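Local coordinates for protein gamma-glutamyltranspeptidase (PDB 6J3A) that probably acts as a gamma-glutamyltransferase-like enzyme of the Ntn-hydrolase superfamily, cleaving or transferring gamma-glutamyl groups, at residues D300-L305 against A569-R574; G555-E560 against R574-T579. All blocks are in the same frame, centred on the assembly; numbering follows the deposited sequence.

Overall arrangement
Both contacts sit well out from the centre of the chain, about 9 Å apart between their centres, and they share Arg-574. Contact 1 sets the early part of helix 299-319 against the end of helix 565-573; contact 2 zips strand 556-560 to strand 577-581, the two strands flanking that same helix in the chain. Contact 1 is mostly buried and works through side chains: a salt bridge at its outer edge, a guanidinium-imidazole stack and aliphatic packing. Contact 2 is partly buried and depends chiefly on backbone hydrogen bonds, with Val-557 and Val-578 on the face that meets Leu-571 and more polar side chains on the other. Leu-571 and the His-303/His-576 pair tie the two together.

Contact 1: D300-L305 against A569-R574; sequences DYVHLL and AELRRR
Arg-574 NH1 donates a short, nearly straight hydrogen bond to Asp-300 OD1 (2.7 Å, 166° at the hydrogen), and this bond is part of the salt bridge between the two side chains. The oxygen lies almost in the guanidinium plane and is met nearly along its C-O axis, but the carboxylate stands about perpendicular to the guanidinium, making this a one-oxygen grip rather than a paired one: Arg-574 NH2 stays 3.7 Å from Asp-300 OD1. Glu-570 OE1 adds a long, weak ion pair to NH1, and Glu-570 OE2 forms a salt bridge with Arg-573 NH1 at 2.6 Å, which extends the charges into a network. The same guanidinium lies flat on the His-303 imidazole, planes 18° apart, with Arg-574 NE over the ring centre. All this happens where helix 565-573, the helix of a beta-alpha-beta unit, runs out against the early part of helix 299-319. His-303 CG is anti to its backbone N (chi1 176°), which starts the ring toward that helix end. Both ring nitrogens have partners: NE2 is hydrogen-bonded to Gly-345 O, and ND1 to His-576 NE2. An imidazole so held gives the arginine a fixed surface to stack on. Leu-571 divides the apolar work between its branches, CD2 resting on His-303 CB at 4.0 Å and CD1 meeting Val-302 CG1 at 3.9 Å, the leucine and valine crossing at about a right angle.

Contact 2: G555-E560 against R574-T579; sequences GSVTVE and RGHEVT
Gly-555 to Val-559 and Glu-577 to Thr-579 pair in parallel, the short strand segments twisted by 33° from exact alignment, through four backbone hydrogen bonds that run from Glu-577 N to Gly-555 O (2.8 Å), through Val-557 N to Glu-577 O and Thr-579 N to Val-557 O, to Val-559 N to Thr-579 O (3.2 Å). On one face Val-557 and Val-578 lie side by side, pointing the same way, with Val-557 CG1 3.8 Å from Val-578 CG2. That CG1 sits between its own backbone N and carbonyl carbon (chi1 72°), and it also touches His-576 CB at 4.0 Å, meeting the imidazole obliquely. Val-559 CG2 brushes the other branch of Val-578, CG1, more loosely. Leu-571 of the intervening helix packs on Val-578 and His-576, covering part of this face. The opposite face carries Ser-556, Thr-558, Glu-577 and Thr-579; here the two threonines run alongside each other, Thr-558 OG1 approaching Thr-579 CB at 4.1 Å. Gly-555 O has a second, weak partner in a water that is also 2.6 Å from His-576 ND1, thus linking the imidazole to the start of the ladder. Before the second strand, Gly-575, at positive phi, is the C-prime residue of a Schellman motif closing helix 565-573. Strand, helix and neighbouring parallel strand make a compact beta-alpha-beta unit, to which strand 538-540 adds an antiparallel partner on the far side of 556-560.

Contact 1: D300-L305 against A569-R574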
loop_
_atom_site.group_PDB
_atom_site.type_symbol
_atom_site.label_atom_id
_atom_site.label_comp_id
_atom_site.label_asym_id
_atom_site.label_seq_id
_atom_site.Cartn_x
_atom_site.Cartn_y
_atom_site.Cartn_z
ATOM N N ASP A 300 8.320 1.147 -32.300
ATOM C CA ASP A 300 8.564 -0.168 -32.929
ATOM C C ASP A 300 8.237 -1.348 -31.993
ATOM O O ASP A 300 7.707 -2.363 -32.439
ATOM C CB ASP A 300 10.029 -0.293 -33.409
ATOM C CG ASP A 300 10.394 0.716 -34.512
ATOM O OD1 ASP A 300 9.478 1.255 -35.166
ATOM O OD2 ASP A 300 11.606 0.970 -34.719
ATOM N N TYR A 301 8.565 -1.206 -30.707
ATOM C CA TYR A 301 8.257 -2.209 -29.670
ATOM C C TYR A 301 6.758 -2.388 -29.473
ATOM O O TYR A 301 6.271 -3.502 -29.400
ATOM C CB TYR A 301 8.905 -1.784 -28.354
ATOM C CG TYR A 301 8.598 -2.619 -27.108
ATOM C CD1 TYR A 301 9.306 -3.789 -26.825
ATOM C CD2 TYR A 301 7.640 -2.200 -26.181
ATOM C CE1 TYR A 301 9.055 -4.523 -25.673
ATOM C CE2 TYR A 301 7.382 -2.931 -25.029
ATOM C CZ TYR A 301 8.091 -4.090 -24.779
ATOM O OH TYR A 301 7.826 -4.812 -23.634
ATOM N N VAL A 302 6.037 -1.280 -29.378
ATOM C CA VAL A 302 4.581 -1.313 -29.230
ATOM C C VAL A 302 3.922 -1.928 -30.460
ATOM O O VAL A 302 3.221 -2.935 -30.339
ATOM C CB VAL A 302 4.015 0.104 -28.974
ATOM C CG1 VAL A 302 2.490 0.139 -29.069
ATOM C CG2 VAL A 302 4.449 0.588 -27.609
ATOM N N HIS A 303 4.153 -1.302 -31.620
ATOM C CA HIS A 303 3.671 -1.793 -32.929
ATOM C C HIS A 303 3.851 -3.302 -33.092
ATOM O O HIS A 303 2.903 -4.019 -33.398
ATOM C CB HIS A 303 4.389 -1.078 -34.092
ATOM C CG HIS A 303 4.016 -1.608 -35.443
ATOM N ND1 HIS A 303 2.877 -1.211 -36.108
ATOM C CD2 HIS A 303 4.610 -2.531 -36.237
ATOM C CE1 HIS A 303 2.788 -1.859 -37.255
ATOM N NE2 HIS A 303 3.827 -2.668 -37.357
ATOM N N LEU A 304 5.079 -3.756 -32.881
ATOM C CA LEU A 304 5.421 -5.178 -32.945
ATOM C C LEU A 304 4.519 -6.050 -32.075
ATOM O O LEU A 304 4.052 -7.091 -32.521
ATOM C CB LEU A 304 6.885 -5.402 -32.537
ATOM C CG LEU A 304 7.329 -6.865 -32.446
ATOM C CD1 LEU A 304 7.381 -7.496 -33.832
ATOM C CD2 LEU A 304 8.665 -6.999 -31.741
ATOM N N LEU A 305 4.309 -5.622 -30.834
ATOM C CA LEU A 305 3.455 -6.338 -29.891
ATOM C C LEU A 305 1.971 -6.301 -30.237
ATOM O O LEU A 305 1.254 -7.262 -29.950
ATOM C CB LEU A 305 3.659 -5.798 -28.476
ATOM C CG LEU A 305 5.056 -5.993 -27.870
ATOM C CD1 LEU A 305 5.073 -5.596 -26.400
ATOM C CD2 LEU A 305 5.582 -7.410 -28.027
ATOM N N ALA A 569 1.488 9.117 -32.219
ATOM C CA ALA A 569 1.602 9.688 -33.574
ATOM C C ALA A 569 2.253 8.714 -34.568
ATOM O O ALA A 569 1.883 8.690 -35.743
ATOM C CB ALA A 569 2.353 11.016 -33.553
ATOM N N GLU A 570 3.217 7.925 -34.094
ATOM C CA GLU A 570 3.854 6.884 -34.924
ATOM C C GLU A 570 2.890 5.786 -35.353
ATOM O O GLU A 570 2.930 5.336 -36.496
ATOM C CB GLU A 570 5.055 6.241 -34.214
ATOM C CG GLU A 570 6.391 6.847 -34.597
ATOM C CD GLU A 570 6.767 6.544 -36.039
ATOM O OE1 GLU A 570 7.251 5.420 -36.302
ATOM O OE2 GLU A 570 6.573 7.428 -36.901
ATOM N N LEU A 571 2.039 5.362 -34.429
ATOM C CA LEU A 571 1.043 4.335 -34.705
ATOM C C LEU A 571 -0.029 4.794 -35.701
ATOM O O LEU A 571 -0.405 4.016 -36.576
ATOM C CB LEU A 571 0.403 3.857 -33.397
ATOM C CG LEU A 571 1.369 3.238 -32.378
ATOM C CD1 LEU A 571 0.683 2.915 -31.064
ATOM C CD2 LEU A 571 2.019 1.986 -32.924
ATOM N N ARG A 572 -0.499 6.041 -35.603
ATOM C CA ARG A 572 -1.533 6.532 -36.548
ATOM C C ARG A 572 -0.940 6.548 -37.948
ATOM O O ARG A 572 -1.609 6.198 -38.923
ATOM C CB ARG A 572 -2.096 7.942 -36.261
ATOM C CG ARG A 572 -1.938 8.528 -34.876
ATOM C CD ARG A 572 -2.748 9.807 -34.722
ATOM N NE ARG A 572 -3.840 9.629 -33.765
ATOM C CZ ARG A 572 -3.773 9.906 -32.460
ATOM N NH1 ARG A 572 -4.839 9.692 -31.685
ATOM N NH2 ARG A 572 -2.657 10.400 -31.913
ATOM N N ARG A 573 0.319 6.965 -38.013
ATOM C CA ARG A 573 1.108 6.971 -39.241
ATOM C C ARG A 573 1.193 5.580 -39.891
ATOM O O ARG A 573 1.153 5.440 -41.117
ATOM C CB ARG A 573 2.516 7.466 -38.925
ATOM C CG ARG A 573 3.175 8.238 -40.044
ATOM C CD ARG A 573 4.675 8.025 -39.977
ATOM N NE ARG A 573 5.040 6.689 -40.446
ATOM C CZ ARG A 573 6.165 6.035 -40.143
ATOM N NH1 ARG A 573 7.092 6.557 -39.345
ATOM N NH2 ARG A 573 6.360 4.824 -40.648
ATOM N N ARG A 574 1.307 4.565 -39.042
ATOM C CA ARG A 574 1.328 3.161 -39.456
ATOM C C ARG A 574 -0.067 2.520 -39.568
ATOM O O ARG A 574 -0.190 1.293 -39.614
ATOM C CB ARG A 574 2.220 2.372 -38.492
ATOM C CG ARG A 574 3.646 2.900 -38.465
ATOM C CD ARG A 574 4.477 2.360 -37.316
ATOM N NE ARG A 574 5.313 1.240 -37.749
ATOM C CZ ARG A 574 6.537 0.956 -37.295
ATOM N NH1 ARG A 574 7.127 1.700 -36.358
ATOM N NH2 ARG A 574 7.188 -0.095 -37.792
#

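Contact 2: G555-E560 against R574-T579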
loop_
_atom_site.group_PDB
_atom_site.type_symbol
_atom_site.label_atom_id
_atom_site.label_comp_id
_atom_site.label_asym_id
_atom_site.label_seq_id
_atom_site.Cartn_x
_atom_site.Cartn_y
_atom_site.Cartn_z
ATOM N N GLY A 555 -8.645 -2.608 -36.472
ATOM C CA GLY A 555 -7.493 -1.714 -36.325
ATOM C C GLY A 555 -7.461 -0.809 -35.099
ATOM O O GLY A 555 -6.681 0.145 -35.062
ATOM N N SER A 556 -8.277 -1.116 -34.088
ATOM C CA SER A 556 -8.475 -0.227 -32.942
ATOM C C SER A 556 -7.526 -0.547 -31.808
ATOM O O SER A 556 -7.506 -1.669 -31.304
ATOM C CB SER A 556 -9.902 -0.317 -32.420
ATOM O OG SER A 556 -10.123 0.659 -31.417
ATOM N N VAL A 557 -6.770 0.463 -31.385
ATOM C CA VAL A 557 -5.831 0.321 -30.274
ATOM C C VAL A 557 -5.966 1.476 -29.273
ATOM O O VAL A 557 -6.134 2.636 -29.652
ATOM C CB VAL A 557 -4.385 0.167 -30.792
ATOM C CG1 VAL A 557 -3.849 1.476 -31.354
ATOM C CG2 VAL A 557 -3.479 -0.368 -29.698
ATOM N N THR A 558 -5.894 1.140 -27.989
ATOM C CA THR A 558 -6.126 2.114 -26.924
ATOM C C THR A 558 -4.893 2.250 -26.022
ATOM O O THR A 558 -4.536 1.313 -25.314
ATOM C CB THR A 558 -7.365 1.729 -26.096
ATOM O OG1 THR A 558 -8.486 1.566 -26.973
ATOM C CG2 THR A 558 -7.703 2.799 -25.043
ATOM N N VAL A 559 -4.267 3.427 -26.053
ATOM C CA VAL A 559 -3.130 3.751 -25.167
ATOM C C VAL A 559 -3.540 4.717 -24.053
ATOM O O VAL A 559 -4.477 5.506 -24.223
ATOM C CB VAL A 559 -1.921 4.355 -25.929
ATOM C CG1 VAL A 559 -1.405 3.373 -26.971
ATOM C CG2 VAL A 559 -2.252 5.700 -26.574
ATOM N N GLU A 560 -2.827 4.660 -22.928
ATOM C CA GLU A 560 -3.009 5.624 -21.844
ATOM C C GLU A 560 -2.452 6.974 -22.272
ATOM O O GLU A 560 -1.508 7.049 -23.056
ATOM C CB GLU A 560 -2.327 5.161 -20.557
ATOM C CG GLU A 560 -2.993 3.963 -19.912
ATOM C CD GLU A 560 -2.376 3.572 -18.581
ATOM O OE1 GLU A 560 -3.120 3.495 -17.585
ATOM O OE2 GLU A 560 -1.156 3.324 -18.509
ATOM N N ARG A 574 1.307 4.565 -39.042
ATOM C CA ARG A 574 1.328 3.161 -39.456
ATOM C C ARG A 574 -0.067 2.520 -39.568
ATOM O O ARG A 574 -0.190 1.293 -39.614
ATOM C CB ARG A 574 2.220 2.372 -38.492
ATOM C CG ARG A 574 3.646 2.900 -38.465
ATOM C CD ARG A 574 4.477 2.360 -37.316
ATOM N NE ARG A 574 5.313 1.240 -37.749
ATOM C CZ ARG A 574 6.537 0.956 -37.295
ATOM N NH1 ARG A 574 7.127 1.700 -36.358
ATOM N NH2 ARG A 574 7.188 -0.095 -37.792
ATOM N N GLY A 575 -1.106 3.350 -39.615
ATOM C CA GLY A 575 -2.465 2.921 -39.942
ATOM C C GLY A 575 -3.298 2.400 -38.792
ATOM O O GLY A 575 -4.368 1.833 -39.018
ATOM N N HIS A 576 -2.825 2.580 -37.563
ATOM C CA HIS A 576 -3.622 2.245 -36.384
ATOM C C HIS A 576 -4.732 3.265 -36.196
ATOM O O HIS A 576 -4.531 4.455 -36.439
ATOM C CB HIS A 576 -2.760 2.243 -35.129
ATOM C CG HIS A 576 -1.734 1.154 -35.102
ATOM N ND1 HIS A 576 -1.983 -0.082 -34.547
ATOM C CD2 HIS A 576 -0.457 1.114 -35.551
ATOM C CE1 HIS A 576 -0.907 -0.839 -34.664
ATOM N NE2 HIS A 576 0.033 -0.137 -35.272
ATOM N N GLU A 577 -5.900 2.785 -35.781
ATOM C CA GLU A 577 -6.966 3.652 -35.285
ATOM C C GLU A 577 -6.811 3.792 -33.760
ATOM O O GLU A 577 -7.293 2.967 -32.981
ATOM C CB GLU A 577 -8.342 3.107 -35.681
ATOM C CG GLU A 577 -8.571 3.044 -37.197
ATOM C CD GLU A 577 -8.479 4.397 -37.904
ATOM O OE1 GLU A 577 -8.017 4.428 -39.070
ATOM O OE2 GLU A 577 -8.862 5.427 -37.298
ATOM N N VAL A 578 -6.120 4.856 -33.361
ATOM C CA VAL A 578 -5.690 5.059 -31.982
ATOM C C VAL A 578 -6.685 5.884 -31.172
ATOM O O VAL A 578 -6.949 7.046 -31.493
ATOM C CB VAL A 578 -4.328 5.782 -31.938
ATOM C CG1 VAL A 578 -3.887 6.073 -30.506
ATOM C CG2 VAL A 578 -3.268 4.953 -32.647
ATOM N N THR A 579 -7.203 5.280 -30.108
ATOM C CA THR A 579 -7.983 5.999 -29.102
ATOM C C THR A 579 -7.058 6.290 -27.906
ATOM O O THR A 579 -6.420 5.378 -27.370
ATOM C CB THR A 579 -9.224 5.190 -28.657
ATOM O OG1 THR A 579 -9.925 4.694 -29.804
ATOM C CG2 THR A 579 -10.176 6.056 -27.873
HETATM O O HOH W 1 -4.379 -1.045 -34.318
#